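PDB 3LV4: glycoside hydrolase YxiA from Bacillus licheniformis, which probably hydrolyses O-glycosidic bonds of arabinan, as a calcium-binding family 43 glycoside hydrolase similar to endo-1,5-alpha-L-arabinosidases. Local coordinates for residues A[277-280]-A[281-284]; A[393-396]-A[397-401]; A[309-312]-A[313-316]; A[18-22]-A[23-27]; A[205-209]-A[210-214]. All coordinates share one frame; numbering follows the deposited sequence.

Contact 1 of 5, residues A[277-280]-A[281-284]. With CA (calcium ion), chain D.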
loop_
_atom_site.group_PDB
_atom_site.type_symbol
_atom_site.label_atom_id
_atom_site.label_comp_id
_atom_site.label_asym_id
_atom_site.label_seq_id
_atom_site.Cartn_x
_atom_site.Cartn_y
_atom_site.Cartn_z
ATOM N N ASN A 277 -13.405 -2.280 1.432
ATOM C CA ASN A 277 -14.349 -2.287 0.314
ATOM C C ASN A 277 -15.487 -1.309 0.589
ATOM O O ASN A 277 -16.029 -1.282 1.698
ATOM C CB ASN A 277 -14.971 -3.670 0.134
ATOM C CG ASN A 277 -13.954 -4.772 -0.141
ATOM O OD1 ASN A 277 -12.754 -4.528 -0.266
ATOM N ND2 ASN A 277 -14.450 -6.004 -0.240
ATOM N N PHE A 278 -15.874 -0.518 -0.409
ATOM C CA PHE A 278 -16.887 0.506 -0.178
ATOM C C PHE A 278 -17.540 0.937 -1.477
ATOM O O PHE A 278 -17.008 0.706 -2.563
ATOM C CB PHE A 278 -16.249 1.744 0.444
ATOM C CG PHE A 278 -15.391 2.508 -0.518
ATOM C CD1 PHE A 278 -15.939 3.509 -1.302
ATOM C CD2 PHE A 278 -14.041 2.202 -0.668
ATOM C CE1 PHE A 278 -15.153 4.199 -2.217
ATOM C CE2 PHE A 278 -13.249 2.899 -1.578
ATOM C CZ PHE A 278 -13.808 3.892 -2.351
ATOM N N SER A 279 -18.683 1.598 -1.351
ATOM C CA SER A 279 -19.351 2.192 -2.497
ATOM C C SER A 279 -20.136 3.405 -2.018
ATOM O O SER A 279 -21.013 3.285 -1.158
ATOM C CB SER A 279 -20.274 1.179 -3.167
ATOM O OG SER A 279 -20.825 1.727 -4.351
ATOM N N PHE A 280 -19.789 4.578 -2.534
ATOM C CA PHE A 280 -20.546 5.784 -2.232
ATOM C C PHE A 280 -21.834 5.770 -3.043
ATOM O O PHE A 280 -21.802 5.757 -4.276
ATOM C CB PHE A 280 -19.754 7.034 -2.604
ATOM C CG PHE A 280 -18.702 7.425 -1.596
ATOM C CD1 PHE A 280 -19.068 7.958 -0.364
ATOM C CD2 PHE A 280 -17.348 7.305 -1.898
ATOM C CE1 PHE A 280 -18.106 8.340 0.562
ATOM C CE2 PHE A 280 -16.372 7.688 -0.969
ATOM C CZ PHE A 280 -16.759 8.214 0.263
ATOM N N ASN A 281 -22.968 5.774 -2.354
ATOM C CA ASN A 281 -24.260 5.782 -3.038
ATOM C C ASN A 281 -24.451 4.611 -3.985
ATOM O O ASN A 281 -25.181 4.715 -4.976
ATOM C CB ASN A 281 -24.445 7.087 -3.796
ATOM C CG ASN A 281 -25.261 8.061 -3.024
ATOM O OD1 ASN A 281 -26.255 7.677 -2.412
ATOM N ND2 ASN A 281 -24.850 9.324 -3.020
ATOM N N ASN A 282 -23.793 3.499 -3.672
ATOM C CA ASN A 282 -23.858 2.306 -4.508
ATOM C C ASN A 282 -23.441 2.573 -5.949
ATOM O O ASN A 282 -23.822 1.836 -6.856
ATOM C CB ASN A 282 -25.253 1.676 -4.471
ATOM C CG ASN A 282 -25.280 0.277 -5.067
ATOM O OD1 ASN A 282 -24.399 -0.541 -4.786
ATOM N ND2 ASN A 282 -26.284 -0.004 -5.902
ATOM N N LYS A 283 -22.660 3.629 -6.161
ATOM C CA LYS A 283 -22.167 3.937 -7.498
ATOM C C LYS A 283 -20.677 3.640 -7.562
ATOM O O LYS A 283 -19.873 4.220 -6.825
ATOM C CB LYS A 283 -22.453 5.384 -7.881
ATOM C CG LYS A 283 -23.951 5.659 -7.978
ATOM C CD LYS A 283 -24.268 7.143 -8.131
ATOM C CE LYS A 283 -25.775 7.346 -8.217
ATOM N NZ LYS A 283 -26.142 8.777 -8.421
ATOM N N ASN A 284 -20.316 2.724 -8.450
ATOM C CA ASN A 284 -18.943 2.252 -8.556
ATOM C C ASN A 284 -18.460 1.807 -7.180
ATOM O O ASN A 284 -19.197 1.122 -6.461
ATOM C CB ASN A 284 -18.065 3.348 -9.153
ATOM C CG ASN A 284 -18.600 3.836 -10.496
ATOM O OD1 ASN A 284 -19.165 3.052 -11.265
ATOM N ND2 ASN A 284 -18.443 5.130 -10.775
HETATM CA CA CA D . -27.658 8.628 -0.760
HETATM O O HOH W 1 -18.070 4.635 -4.792
HETATM O O HOH W 2 -27.812 10.616 -2.555
HETATM O O HOH W 3 -29.823 6.869 -0.408
HETATM O O HOH W 4 -26.788 6.801 0.713
#
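Ser279 OG gives its proton to Asn284 O at 2.7 Å, bridging the base of the turn from one arm to the other. With OG anti to the backbone N (chi1 -175°), the hydroxyl reaches across the loop, Ser279 OG passing 3.1 Å from Asn282 CA, and meets the carbonyl from above its plane. The second direct bond is shorter in span: Lys283 N donates to Phe280 O at 3.0 Å and 164°, the closing bond of a type I' beta turn from Phe280 to Lys283. Water 1 adds a relay, accepting from Phe280 N and donating to Lys283 O. This turn takes the chain out of strand 272-280 and into strand 285-296, with the corner at Asn284, and its tip doubles as a metal site. Asn281, the second residue of the turn (i+1), swings its amide outward, and OD1 binds the calcium ion at 2.4 Å; waters 2, 3 and 4 occupy further positions, and Glu358 and Glu375 complete the set of ligands from the neighbouring strands. Asn281 N is held in turn by Ser373 OG. The Phe280 ring leaves the turn to pack against Glu358 and Val360 of strand 355-363 and meets the ring of His338.

Contact 2 of 5, residues A[393-396]-A[397-401]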
loop_
_atom_site.group_PDB
_atom_site.type_symbol
_atom_site.label_atom_id
_atom_site.label_comp_id
_atom_site.label_asym_id
_atom_site.label_seq_id
_atom_site.Cartn_x
_atom_site.Cartn_y
_atom_site.Cartn_z
ATOM N N LYS A 393 -16.364 19.126 14.737
ATOM C CA LYS A 393 -15.919 20.500 14.605
ATOM C C LYS A 393 -14.805 20.599 13.581
ATOM O O LYS A 393 -14.092 19.619 13.320
ATOM C CB LYS A 393 -15.464 21.068 15.944
ATOM C CG LYS A 393 -14.297 20.361 16.571
ATOM C CD LYS A 393 -14.006 20.978 17.938
ATOM C CE LYS A 393 -12.963 20.195 18.703
ATOM N NZ LYS A 393 -12.474 20.940 19.905
ATOM N N ASN A 394 -14.684 21.773 12.970
ATOM C CA ASN A 394 -13.532 22.044 12.125
ATOM C C ASN A 394 -12.533 22.872 12.907
ATOM O O ASN A 394 -12.914 23.816 13.607
ATOM C CB ASN A 394 -13.933 22.755 10.827
ATOM C CG ASN A 394 -14.539 24.119 11.071
ATOM O OD1 ASN A 394 -15.606 24.235 11.668
ATOM N ND2 ASN A 394 -13.861 25.165 10.600
ATOM N N THR A 395 -11.260 22.507 12.816
ATOM C CA THR A 395 -10.213 23.255 13.506
ATOM C C THR A 395 -9.099 23.632 12.539
ATOM O O THR A 395 -8.987 23.062 11.455
ATOM C CB THR A 395 -9.632 22.472 14.704
ATOM O OG1 THR A 395 -8.922 21.316 14.240
ATOM C CG2 THR A 395 -10.744 22.035 15.640
ATOM N N GLY A 396 -8.286 24.607 12.930
ATOM C CA GLY A 396 -7.211 25.083 12.085
ATOM C C GLY A 396 -7.674 25.439 10.686
ATOM O O GLY A 396 -8.771 25.969 10.490
ATOM N N HIS A 397 -6.822 25.129 9.716
ATOM C CA HIS A 397 -7.050 25.423 8.310
ATOM C C HIS A 397 -8.130 24.503 7.743
ATOM O O HIS A 397 -9.021 24.931 7.004
ATOM C CB HIS A 397 -5.741 25.169 7.555
ATOM C CG HIS A 397 -5.401 26.215 6.543
ATOM N ND1 HIS A 397 -4.373 26.061 5.636
ATOM C CD2 HIS A 397 -5.939 27.432 6.299
ATOM C CE1 HIS A 397 -4.297 27.137 4.874
ATOM N NE2 HIS A 397 -5.235 27.986 5.257
ATOM N N ASN A 398 -8.045 23.224 8.083
ATOM C CA ASN A 398 -8.857 22.232 7.398
ATOM C C ASN A 398 -8.916 20.900 8.138
ATOM O O ASN A 398 -9.144 19.853 7.538
ATOM C CB ASN A 398 -8.317 22.031 5.986
ATOM C CG ASN A 398 -6.811 21.874 5.965
ATOM O OD1 ASN A 398 -6.238 21.184 6.810
ATOM N ND2 ASN A 398 -6.157 22.521 5.004
ATOM N N LYS A 399 -8.703 20.941 9.447
ATOM C CA LYS A 399 -8.827 19.725 10.247
ATOM C C LYS A 399 -10.271 19.490 10.673
ATOM O O LYS A 399 -11.045 20.437 10.863
ATOM C CB LYS A 399 -7.931 19.788 11.485
ATOM C CG LYS A 399 -6.451 19.958 11.180
ATOM C CD LYS A 399 -5.941 18.888 10.236
ATOM C CE LYS A 399 -4.408 18.805 10.261
ATOM N NZ LYS A 399 -3.736 20.008 9.679
ATOM N N ILE A 400 -10.629 18.221 10.806
ATOM C CA ILE A 400 -11.912 17.849 11.373
ATOM C C ILE A 400 -11.694 16.994 12.604
ATOM O O ILE A 400 -10.730 16.220 12.683
ATOM C CB ILE A 400 -12.822 17.082 10.372
ATOM C CG1 ILE A 400 -14.231 16.909 10.958
ATOM C CG2 ILE A 400 -12.224 15.720 9.998
ATOM C CD1 ILE A 400 -15.213 16.283 9.995
ATOM N N GLU A 401 -12.579 17.157 13.576
ATOM C CA GLU A 401 -12.677 16.225 14.688
ATOM C C GLU A 401 -14.122 15.739 14.731
ATOM O O GLU A 401 -15.042 16.544 14.633
ATOM C CB GLU A 401 -12.307 16.922 15.998
ATOM C CG GLU A 401 -12.207 15.995 17.182
ATOM C CD GLU A 401 -11.833 16.730 18.460
ATOM O OE1 GLU A 401 -11.399 17.903 18.388
ATOM O OE2 GLU A 401 -11.962 16.130 19.536
#
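Lys393 and Glu401 pair through both backbone polar groups: Lys393 N donates to Glu401 O, and Glu401 N returns a bond to Lys393 O, each at 2.9 Å. Two residues on, Thr395 N gives to Lys399 O and Lys399 N to Thr395 O, each at 2.9 Å, the latter N-H bent to 142°. Across the non-hydrogen-bonded pair between them run two CA-H...O contacts, Asn394 CA to Lys399 O at 3.2 Å and Ile400 CA to Lys393 O at 3.4 Å. Ile400 N-H and C=O face outward, where its backbone pairs with Gly411. Lys393 sets CG between its N and carbonyl carbon (chi1 62°), then runs extended beside Glu401 into a salt bridge, Lys393 NZ to Glu401 OE1, the place of OE1 being uncertain; OE2 has a long, weak ion pair with Lys403 NZ. Asn398 ND2 is satisfied by Glu346 O. Gly396, with positive phi, starts the connection. The whole is an antiparallel beta hairpin of strands 390-395 and 399-404 in the C-terminal lipocalin-like domain.

Contact 3 of 5, residues A[309-312]-A[313-316]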
loop_
_atom_site.group_PDB
_atom_site.type_symbol
_atom_site.label_atom_id
_atom_site.label_comp_id
_atom_site.label_asym_id
_atom_site.label_seq_id
_atom_site.Cartn_x
_atom_site.Cartn_y
_atom_site.Cartn_z
ATOM N N THR A 309 -6.869 -1.940 -7.452
ATOM C CA THR A 309 -8.139 -2.259 -6.836
ATOM C C THR A 309 -9.031 -3.002 -7.804
ATOM O O THR A 309 -8.912 -2.844 -9.015
ATOM C CB THR A 309 -8.842 -1.001 -6.268
ATOM O OG1 THR A 309 -9.991 -1.399 -5.506
ATOM C CG2 THR A 309 -9.272 -0.046 -7.387
ATOM N N ARG A 310 -9.896 -3.847 -7.250
ATOM C CA ARG A 310 -10.989 -4.437 -7.996
ATOM C C ARG A 310 -12.228 -3.562 -7.760
ATOM O O ARG A 310 -12.129 -2.539 -7.084
ATOM C CB ARG A 310 -11.186 -5.891 -7.570
ATOM C CG ARG A 310 -10.082 -6.808 -8.111
ATOM C CD ARG A 310 -9.693 -7.925 -7.126
ATOM N NE ARG A 310 -8.881 -8.952 -7.789
ATOM C CZ ARG A 310 -7.568 -8.864 -7.996
ATOM N NH1 ARG A 310 -6.888 -7.805 -7.568
ATOM N NH2 ARG A 310 -6.934 -9.840 -8.634
ATOM N N PHE A 311 -13.373 -3.943 -8.322
ATOM C CA PHE A 311 -14.536 -3.051 -8.356
ATOM C C PHE A 311 -15.823 -3.836 -8.185
ATOM O O PHE A 311 -15.949 -4.938 -8.712
ATOM C CB PHE A 311 -14.626 -2.324 -9.703
ATOM C CG PHE A 311 -13.360 -1.637 -10.115
ATOM C CD1 PHE A 311 -12.466 -2.265 -10.975
ATOM C CD2 PHE A 311 -13.071 -0.358 -9.661
ATOM C CE1 PHE A 311 -11.293 -1.633 -11.368
ATOM C CE2 PHE A 311 -11.907 0.286 -10.048
ATOM C CZ PHE A 311 -11.010 -0.355 -10.904
ATOM N N PRO A 312 -16.802 -3.259 -7.472
ATOM C CA PRO A 312 -18.048 -4.000 -7.295
ATOM C C PRO A 312 -18.608 -4.454 -8.629
ATOM O O PRO A 312 -18.713 -3.644 -9.549
ATOM C CB PRO A 312 -18.972 -2.963 -6.653
ATOM C CG PRO A 312 -18.021 -2.080 -5.870
ATOM C CD PRO A 312 -16.796 -1.984 -6.730
ATOM N N GLY A 313 -18.933 -5.741 -8.738
ATOM C CA GLY A 313 -19.580 -6.272 -9.928
ATOM C C GLY A 313 -18.690 -6.590 -11.122
ATOM O O GLY A 313 -19.175 -7.127 -12.115
ATOM N N ARG A 314 -17.397 -6.274 -11.033
ATOM C CA ARG A 314 -16.487 -6.428 -12.174
ATOM C C ARG A 314 -15.541 -7.631 -12.056
ATOM O O ARG A 314 -14.535 -7.712 -12.756
ATOM C CB ARG A 314 -15.703 -5.129 -12.417
ATOM C CG ARG A 314 -16.570 -4.022 -13.012
ATOM C CD ARG A 314 -15.817 -2.704 -13.201
ATOM N NE ARG A 314 -14.591 -2.839 -13.987
ATOM C CZ ARG A 314 -13.731 -1.846 -14.203
ATOM N NH1 ARG A 314 -13.961 -0.639 -13.688
ATOM N NH2 ARG A 314 -12.639 -2.052 -14.934
ATOM N N GLY A 315 -15.874 -8.570 -11.178
ATOM C CA GLY A 315 -15.072 -9.774 -11.018
ATOM C C GLY A 315 -13.658 -9.491 -10.547
ATOM O O GLY A 315 -13.455 -8.777 -9.564
ATOM N N GLU A 316 -12.677 -10.049 -11.251
ATOM C CA GLU A 316 -11.282 -9.891 -10.850
ATOM C C GLU A 316 -10.555 -8.801 -11.633
ATOM O O GLU A 316 -9.338 -8.669 -11.521
ATOM C CB GLU A 316 -10.529 -11.222 -10.953
ATOM C CG GLU A 316 -10.892 -12.228 -9.858
ATOM C CD GLU A 316 -10.350 -11.831 -8.493
ATOM O OE1 GLU A 316 -9.111 -11.827 -8.321
ATOM O OE2 GLU A 316 -11.153 -11.541 -7.588
HETATM O O HOH W 5 -13.170 -6.027 -10.256
#
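Arg314 lays its side chain along Phe311. Its CB sits 3.7 Å from Phe311 O, its CG 4.1 Å from Pro312 O and its CD 3.7 Å from Phe311 CB. A bend at chi3 (54°) then brings the guanidinium flat onto the ring, NE 3.7 Å and CZ 3.5 Å from Phe311 CD1, with the planes only 8° apart and NH1 offset toward the ring's rim. This parallel cation-pi stack leaves the in-plane N-H groups for carboxylates: NE pairs with Glu317 and NH2 with Glu319, so the group is probably fixed in rotation. The backbone between them makes a type II beta turn, Arg314 N donating to Phe311 O, with Gly313 at the position of positive phi; the turn begins the loop linking strands 303-310 and 319-327. Water 5 spans the loop, accepting from Phe311 N and probably donating to Gly315 O. Arg310 and Glu316 form a salt bridge in which Glu316 OE1 takes two N-H groups, Arg310 NE at 2.9 Å (weak) and NH2 at 3.0 Å, the latter from above the carboxylate plane. The guanidinium and carboxylate are turned 47° against each other. Glu316 OE2 is held separately by Ala225 N. The Arg310 side chain lies about 7 Å from that of Asp15, the predicted proton acceptor.

Contact 4 of 5, residues A[18-22]-A[23-27]. With ACT (acetate ion), chain F.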
loop_
_atom_site.group_PDB
_atom_site.type_symbol
_atom_site.label_atom_id
_atom_site.label_comp_id
_atom_site.label_asym_id
_atom_site.label_seq_id
_atom_site.Cartn_x
_atom_site.Cartn_y
_atom_site.Cartn_z
ATOM N N ILE A 18 5.770 2.456 -7.096
ATOM C CA ILE A 18 6.014 3.756 -7.721
ATOM C C ILE A 18 7.484 4.168 -7.712
ATOM O O ILE A 18 8.215 3.918 -6.749
ATOM C CB ILE A 18 5.161 4.863 -7.023
ATOM C CG1 ILE A 18 5.175 6.175 -7.816
ATOM C CG2 ILE A 18 5.632 5.098 -5.582
ATOM C CD1 ILE A 18 4.240 6.182 -9.003
ATOM N N ILE A 19 7.919 4.797 -8.796
ATOM C CA ILE A 19 9.244 5.410 -8.833
ATOM C C ILE A 19 9.201 6.561 -9.826
ATOM O O ILE A 19 8.594 6.444 -10.895
ATOM C CB ILE A 19 10.366 4.396 -9.208
ATOM C CG1 ILE A 19 11.719 5.118 -9.356
ATOM C CG2 ILE A 19 10.003 3.607 -10.488
ATOM C CD1 ILE A 19 12.917 4.186 -9.592
ATOM N N LYS A 20 9.807 7.684 -9.464
ATOM C CA LYS A 20 9.845 8.814 -10.373
ATOM C C LYS A 20 11.245 8.990 -10.933
ATOM O O LYS A 20 12.222 8.996 -10.186
ATOM C CB LYS A 20 9.379 10.100 -9.688
ATOM C CG LYS A 20 9.372 11.288 -10.637
ATOM C CD LYS A 20 8.302 12.279 -10.285
ATOM C CE LYS A 20 8.799 13.370 -9.394
ATOM N NZ LYS A 20 8.287 14.690 -9.889
ATOM N N ALA A 21 11.340 9.115 -12.252
ATOM C CA ALA A 21 12.622 9.384 -12.892
ATOM C C ALA A 21 12.405 10.276 -14.094
ATOM O O ALA A 21 11.416 10.130 -14.800
ATOM C CB ALA A 21 13.285 8.083 -13.319
ATOM N N ASN A 22 13.322 11.207 -14.324
ATOM C CA ASN A 22 13.256 12.040 -15.521
ATOM C C ASN A 22 11.949 12.833 -15.589
ATOM O O ASN A 22 11.477 13.165 -16.678
ATOM C CB ASN A 22 13.381 11.164 -16.777
ATOM C CG ASN A 22 14.527 10.167 -16.689
ATOM O OD1 ASN A 22 15.679 10.554 -16.484
ATOM N ND2 ASN A 22 14.214 8.874 -16.846
ATOM N N GLY A 23 11.357 13.116 -14.429
ATOM C CA GLY A 23 10.097 13.840 -14.372
ATOM C C GLY A 23 8.856 13.023 -14.722
ATOM O O GLY A 23 7.767 13.575 -14.905
ATOM N N THR A 24 9.016 11.706 -14.810
ATOM C CA THR A 24 7.921 10.814 -15.172
ATOM C C THR A 24 7.716 9.792 -14.062
ATOM O O THR A 24 8.687 9.287 -13.505
ATOM C CB THR A 24 8.234 10.072 -16.488
ATOM O OG1 THR A 24 8.329 11.019 -17.559
ATOM C CG2 THR A 24 7.154 9.044 -16.809
ATOM N N TYR A 25 6.460 9.506 -13.734
ATOM C CA TYR A 25 6.152 8.496 -12.723
ATOM C C TYR A 25 6.007 7.141 -13.396
ATOM O O TYR A 25 5.339 7.021 -14.423
ATOM C CB TYR A 25 4.843 8.820 -12.002
ATOM C CG TYR A 25 4.870 10.105 -11.207
ATOM C CD1 TYR A 25 5.398 10.137 -9.920
ATOM C CD2 TYR A 25 4.355 11.283 -11.736
ATOM C CE1 TYR A 25 5.426 11.310 -9.187
ATOM C CE2 TYR A 25 4.377 12.459 -11.014
ATOM C CZ TYR A 25 4.912 12.465 -9.738
ATOM O OH TYR A 25 4.940 13.629 -9.010
ATOM N N TYR A 26 6.634 6.126 -12.808
ATOM C CA TYR A 26 6.493 4.754 -13.265
ATOM C C TYR A 26 5.898 3.898 -12.166
ATOM O O TYR A 26 6.165 4.128 -10.987
ATOM C CB TYR A 26 7.865 4.190 -13.652
ATOM C CG TYR A 26 8.423 4.802 -14.906
ATOM C CD1 TYR A 26 9.153 5.984 -14.861
ATOM C CD2 TYR A 26 8.217 4.198 -16.142
ATOM C CE1 TYR A 26 9.663 6.551 -16.020
ATOM C CE2 TYR A 26 8.717 4.753 -17.302
ATOM C CZ TYR A 26 9.440 5.927 -17.240
ATOM O OH TYR A 26 9.937 6.475 -18.403
ATOM N N VAL A 27 5.081 2.919 -12.548
ATOM C CA VAL A 27 4.724 1.848 -11.629
ATOM C C VAL A 27 5.177 0.510 -12.190
ATOM O O VAL A 27 4.986 0.220 -13.381
ATOM C CB VAL A 27 3.210 1.804 -11.277
ATOM C CG1 VAL A 27 2.850 2.946 -10.319
ATOM C CG2 VAL A 27 2.345 1.820 -12.545
HETATM C C ACT F . 2.334 15.756 -10.143
HETATM O O ACT F . 3.549 15.722 -9.841
HETATM O OXT ACT F . 1.585 14.949 -9.550
HETATM C CH3 ACT F . 1.814 16.709 -11.170
HETATM O O HOH W 6 11.779 8.362 -18.419
#
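CD of Lys20 sits over one face of the Tyr25 ring, 3.6 Å from its centroid in a CH-pi contact displaced toward the CE1 rim. A chi1 of -178° swings Lys20 CG away from the backbone N, and further bends in the chain carry CD over the ring. Tyr25 OH meanwhile donates to an acetate ion, probably from the crystallisation liquor, whose O lies 2.6 Å away near the ring plane. On the same face of the sheet, Ile18 CD1 approaches Tyr25 CB and packs 3.8 Å from Val27 CG1, the two aliphatic chains slanting across each other beside Ile306. With a leucine in place of Tyr25 the Lys20 methylenes would probably lose the flat surface they lie on, and Phe295 its edge-to-face partner. The opposite face carries Tyr26, whose CB touches Ile19 CG2 at 3.9 Å. Its hydroxyl bonds to Glu114 and takes a proton from water 6, which in turn accepts from Asn22 ND2. Four backbone bonds underlie these side chains: Ile19 and Tyr26 exchange a pair, as do Ala21 and Thr24, with Thr24 N to Ala21 O at 2.9 Å closing the turn. The arrangement is a beta hairpin with a two-residue type I' turn, at the edge of a four-stranded antiparallel sheet, one blade of the five-bladed beta-propeller of family 43.

Contact 5 of 5, residues A[205-209]-A[210-214]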
loop_
_atom_site.group_PDB
_atom_site.type_symbol
_atom_site.label_atom_id
_atom_site.label_comp_id
_atom_site.label_asym_id
_atom_site.label_seq_id
_atom_site.Cartn_x
_atom_site.Cartn_y
_atom_site.Cartn_z
ATOM N N ILE A 205 7.579 1.151 2.985
ATOM C CA ILE A 205 7.958 2.121 4.014
ATOM C C ILE A 205 8.194 3.520 3.446
ATOM O O ILE A 205 9.026 3.709 2.551
ATOM C CB ILE A 205 9.177 1.639 4.847
ATOM C CG1 ILE A 205 8.766 0.413 5.684
ATOM C CG2 ILE A 205 9.673 2.767 5.772
ATOM C CD1 ILE A 205 9.925 -0.381 6.258
ATOM N N LEU A 206 7.445 4.495 3.964
ATOM C CA LEU A 206 7.587 5.887 3.537
ATOM C C LEU A 206 7.846 6.816 4.722
ATOM O O LEU A 206 7.089 6.819 5.700
ATOM C CB LEU A 206 6.327 6.357 2.794
ATOM C CG LEU A 206 6.456 7.781 2.243
ATOM C CD1 LEU A 206 7.483 7.785 1.115
ATOM C CD2 LEU A 206 5.134 8.339 1.757
ATOM N N TYR A 207 8.907 7.611 4.623
ATOM C CA TYR A 207 9.222 8.629 5.621
ATOM C C TYR A 207 8.486 9.926 5.315
ATOM O O TYR A 207 8.390 10.332 4.162
ATOM C CB TYR A 207 10.724 8.902 5.619
ATOM C CG TYR A 207 11.190 9.910 6.652
ATOM C CD1 TYR A 207 11.506 11.219 6.291
ATOM C CD2 TYR A 207 11.337 9.547 7.989
ATOM C CE1 TYR A 207 11.955 12.138 7.244
ATOM C CE2 TYR A 207 11.785 10.454 8.935
ATOM C CZ TYR A 207 12.090 11.744 8.562
ATOM O OH TYR A 207 12.530 12.637 9.519
ATOM N N HIS A 208 7.970 10.586 6.341
ATOM C CA HIS A 208 7.414 11.924 6.138
ATOM C C HIS A 208 8.218 12.928 6.945
ATOM O O HIS A 208 8.363 12.775 8.160
ATOM C CB HIS A 208 5.940 11.998 6.524
ATOM C CG HIS A 208 5.248 13.208 5.972
ATOM N ND1 HIS A 208 5.417 14.465 6.503
ATOM C CD2 HIS A 208 4.403 13.346 4.922
ATOM C CE1 HIS A 208 4.697 15.335 5.805
ATOM N NE2 HIS A 208 4.077 14.681 4.840
ATOM N N PRO A 209 8.763 13.952 6.268
ATOM C CA PRO A 209 9.657 14.922 6.915
ATOM C C PRO A 209 8.971 15.817 7.948
ATOM O O PRO A 209 9.665 16.375 8.804
ATOM C CB PRO A 209 10.157 15.792 5.748
ATOM C CG PRO A 209 9.763 15.097 4.517
ATOM C CD PRO A 209 8.609 14.209 4.826
ATOM N N GLU A 210 7.653 15.976 7.876
ATOM C CA GLU A 210 6.958 16.840 8.842
ATOM C C GLU A 210 6.760 16.166 10.192
ATOM O O GLU A 210 6.928 16.787 11.237
ATOM C CB GLU A 210 5.599 17.287 8.313
ATOM C CG GLU A 210 5.667 18.391 7.291
ATOM C CD GLU A 210 4.301 18.978 7.014
ATOM O OE1 GLU A 210 3.951 20.010 7.637
ATOM O OE2 GLU A 210 3.570 18.395 6.184
ATOM N N THR A 211 6.382 14.895 10.166
ATOM C CA THR A 211 6.139 14.156 11.399
ATOM C C THR A 211 7.396 13.426 11.866
ATOM O O THR A 211 7.504 13.056 13.037
ATOM C CB THR A 211 5.029 13.110 11.215
ATOM O OG1 THR A 211 5.458 12.133 10.264
ATOM C CG2 THR A 211 3.740 13.758 10.735
ATOM N N GLN A 212 8.330 13.227 10.933
ATOM C CA GLN A 212 9.578 12.486 11.160
ATOM C C GLN A 212 9.365 11.037 11.592
ATOM O O GLN A 212 10.185 10.452 12.315
ATOM C CB GLN A 212 10.507 13.231 12.124
ATOM C CG GLN A 212 10.837 14.632 11.635
ATOM C CD GLN A 212 11.946 15.288 12.427
ATOM O OE1 GLN A 212 12.056 15.095 13.635
ATOM N NE2 GLN A 212 12.777 16.072 11.748
ATOM N N TYR A 213 8.263 10.464 11.122
ATOM C CA TYR A 213 8.006 9.033 11.262
ATOM C C TYR A 213 8.228 8.315 9.945
ATOM O O TYR A 213 7.964 8.870 8.863
ATOM C CB TYR A 213 6.562 8.766 11.679
ATOM C CG TYR A 213 6.259 9.030 13.130
ATOM C CD1 TYR A 213 6.586 8.101 14.112
ATOM C CD2 TYR A 213 5.614 10.196 13.517
ATOM C CE1 TYR A 213 6.289 8.345 15.444
ATOM C CE2 TYR A 213 5.319 10.446 14.840
ATOM C CZ TYR A 213 5.655 9.523 15.797
ATOM O OH TYR A 213 5.346 9.784 17.113
ATOM N N TYR A 214 8.708 7.078 10.049
ATOM C CA TYR A 214 8.612 6.120 8.961
ATOM C C TYR A 214 7.259 5.418 9.089
ATOM O O TYR A 214 6.879 4.970 10.177
ATOM C CB TYR A 214 9.744 5.089 9.030
ATOM C CG TYR A 214 11.105 5.702 8.813
ATOM C CD1 TYR A 214 11.806 6.275 9.871
ATOM C CD2 TYR A 214 11.682 5.721 7.553
ATOM C CE1 TYR A 214 13.042 6.843 9.685
ATOM C CE2 TYR A 214 12.925 6.292 7.348
ATOM C CZ TYR A 214 13.601 6.852 8.420
ATOM O OH TYR A 214 14.835 7.424 8.229
HETATM O O HOH W 7 13.397 14.959 8.529
#
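Tyr207 turns the edge of its ring toward the face of Tyr214, CD2 standing 3.5 Å from Tyr214 CZ, with the centroids 4.7 Å apart and the planes at 52°. The first torsion of Tyr207, near 180° (chi1 -178°), brings CD2 above the middle of the partner ring. Apolar packing continues at that ring's edge, where Ile205 CG2 meets Tyr214 CD2 at 4.0 Å. An alanine in place of Tyr214 is likely to leave the Tyr207 edge without its aromatic face and Gln155 N without the hydroxyl it bonds. Among the hydrogen bonds, His208 N gives to Tyr213 O at 3.1 Å, and Gln212 N closes the turn on His208 O at 2.8 Å, though bent to 131°. The His208 ring acts as acceptor: ND1 takes the N-H of Glu210 N at 3.0 Å, so it probably carries no proton. Beside it the Glu210 chain runs along the imidazole. Water 7 sits 2.7 Å from Tyr207 OH. This hairpin joins strands 200-208 and 213-220; His208 sets its ring against Tyr296 of strand 285-296 and touches Met327 of strand 319-327, while on the other side Tyr214 reaches the loops at Asp154 and Tyr243.

From the N terminus, contact 4 closes first, turning strand 17-21 into 24-29. Contact 5 follows at the turn from strand 200-208 to 213-220; the nearest atoms of these two are about 7 Å apart. Contact 1 links strand 272-280 to 285-296, and contact 3 leads from 303-310 toward 319-327. These two touch, Asn284 O lying 3.5 Å from Pro312 CG. Contact 2 comes last, turning strand 390-395 into 399-404 in the lipocalin-like domain. All five are local loops in series; none nests within or crosses another. Contacts 1, 3, 4 and 5 lie in the family 43 part; contact 1 also meets the C-terminal strands through calcium ligands Glu358 and Glu375.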